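Lactate dehydrogenase (PDB 6CT6) catalyses the NADH-dependent reduction of pyruvate to lactate and the reverse reaction, as a lactate dehydrogenase of the apicomplexan parasite Eimeria maxima. Local coordinates at the interface of chains A and B. Residues are numbered along the deposited sequence; one frame, centred on the assembly and turned at random. Chains: chain A/B, Lactate dehydrogenase.

The interface of chains A and B. Residues chain A 242-246; chain B 52, 55-56.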
loop_
_atom_site.group_PDB
_atom_site.type_symbol
_atom_site.label_atom_id
_atom_site.label_comp_id
_atom_site.label_asym_id
_atom_site.label_seq_id
_atom_site.Cartn_x
_atom_site.Cartn_y
_atom_site.Cartn_z
ATOM N N ALA A 242 -8.409 8.734 -4.217
ATOM C CA ALA A 242 -7.966 8.074 -2.995
ATOM C C ALA A 242 -8.094 6.558 -3.117
ATOM O O ALA A 242 -8.980 6.040 -3.804
ATOM C CB ALA A 242 -8.789 8.571 -1.805
ATOM N N TYR A 243 -7.198 5.836 -2.436
ATOM C CA TYR A 243 -7.315 4.383 -2.399
ATOM C C TYR A 243 -6.813 3.753 -1.101
ATOM O O TYR A 243 -7.123 2.587 -0.838
ATOM C CB TYR A 243 -6.587 3.747 -3.590
ATOM C CG TYR A 243 -5.170 4.220 -3.845
ATOM C CD1 TYR A 243 -4.088 3.610 -3.226
ATOM C CD2 TYR A 243 -4.915 5.253 -4.737
ATOM C CE1 TYR A 243 -2.791 4.031 -3.473
ATOM C CE2 TYR A 243 -3.626 5.680 -4.993
ATOM C CZ TYR A 243 -2.570 5.067 -4.361
ATOM O OH TYR A 243 -1.288 5.500 -4.620
ATOM N N TYR A 244 -6.066 4.489 -0.277
ATOM C CA TYR A 244 -5.601 3.916 0.983
ATOM C C TYR A 244 -6.754 3.749 1.970
ATOM O O TYR A 244 -7.086 2.622 2.353
ATOM C CB TYR A 244 -4.482 4.768 1.593
ATOM C CG TYR A 244 -3.168 4.638 0.854
ATOM C CD1 TYR A 244 -2.550 3.400 0.719
ATOM C CD2 TYR A 244 -2.548 5.747 0.287
ATOM C CE1 TYR A 244 -1.354 3.267 0.040
ATOM C CE2 TYR A 244 -1.347 5.623 -0.395
ATOM C CZ TYR A 244 -0.756 4.381 -0.514
ATOM O OH TYR A 244 0.434 4.248 -1.191
ATOM N N ALA A 245 -7.366 4.849 2.404
ATOM C CA ALA A 245 -8.508 4.732 3.308
ATOM C C ALA A 245 -9.666 3.945 2.705
ATOM O O ALA A 245 -10.289 3.160 3.440
ATOM C CB ALA A 245 -8.968 6.126 3.758
ATOM N N PRO A 246 -10.011 4.088 1.420
ATOM C CA PRO A 246 -11.057 3.207 0.866
ATOM C C PRO A 246 -10.709 1.728 0.965
ATOM O O PRO A 246 -11.559 0.910 1.344
ATOM C CB PRO A 246 -11.176 3.685 -0.590
ATOM C CG PRO A 246 -10.709 5.083 -0.573
ATOM C CD PRO A 246 -9.639 5.159 0.479
ATOM N N ASP B 52 -5.290 11.438 2.085
ATOM C CA ASP B 52 -5.811 10.074 2.087
ATOM C C ASP B 52 -5.272 9.270 3.268
ATOM O O ASP B 52 -6.011 8.512 3.908
ATOM C CB ASP B 52 -5.445 9.402 0.764
ATOM C CG ASP B 52 -6.113 8.057 0.575
ATOM O OD1 ASP B 52 -7.077 7.748 1.304
ATOM O OD2 ASP B 52 -5.674 7.309 -0.327
ATOM N N HIS B 55 -6.744 10.207 6.626
ATOM C CA HIS B 55 -8.010 9.491 6.727
ATOM C C HIS B 55 -7.784 8.032 7.100
ATOM O O HIS B 55 -8.503 7.480 7.942
ATOM C CB HIS B 55 -8.775 9.586 5.408
ATOM C CG HIS B 55 -9.066 10.991 4.974
ATOM N ND1 HIS B 55 -9.402 11.313 3.677
ATOM C CD2 HIS B 55 -9.079 12.155 5.667
ATOM C CE1 HIS B 55 -9.604 12.616 3.588
ATOM N NE2 HIS B 55 -9.416 13.151 4.782
ATOM N N ASN B 56 -6.785 7.391 6.489
ATOM C CA ASN B 56 -6.520 5.985 6.779
ATOM C C ASN B 56 -6.229 5.777 8.259
ATOM O O ASN B 56 -6.752 4.845 8.880
ATOM C CB ASN B 56 -5.353 5.477 5.931
ATOM C CG ASN B 56 -5.085 4.003 6.143
ATOM O OD1 ASN B 56 -5.799 3.153 5.613
ATOM N ND2 ASN B 56 -4.059 3.692 6.933
#
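The carboxylate of B:Asp52 and the ring of A:Tyr244 are the flat groups that meet here, their planes 36° apart. A:Tyr244 touches the carboxylate with its CB and the CD2 corner of its ring; CD2 lies 3.5 Å from B:Asp52 OD2, which sits out of the ring plane. One face of this ring carries CE1 of A:Tyr243 from its own chain, set toward the rim. The methyl group of A:Ala242 packs against the carboxylate carbon, with CB 3.6 Å from B:Asp52 CG.

The carboxylate caps the N-terminus of helix 244-258 of chain A. Three consecutive backbone N-H groups donate to it. OD2 of B:Asp52 takes two of them. A:Tyr244 N reaches B:Asp52 OD2 on the syn side at 2.8 Å. A:Tyr243 N meets B:Asp52 OD2 from above the carboxylate plane at 3.0 Å. OD1 of B:Asp52 accepts from A:Ala245 N on its syn side at 3.1 Å, 34° out of the plane. With both oxygens held, rotation of the carboxylate should be restricted. The helix end would probably favour its charged form.

B:Asp52 belongs to helix 45-59 of chain B. Its CG stands anti to the backbone N (chi1 -171°), which carries the carboxylate from that helix to the helix start of chain A. One turn further on, the CB of B:His55 and the backbone of B:Asn56 flank the methyl of A:Ala245, while the amide oxygen OD1 of B:Asn56 lies near A:Tyr244 O. Lactate dehydrogenases assemble through two-fold interfaces of this kind, and the twin contact has the chains exchanged. The capped segment follows A:Ala242, which lines the oxamate pocket, so the partner chain may help to position that wall. At the margin, A:Ala245 CB lies 3.8 Å from B:His55 CB.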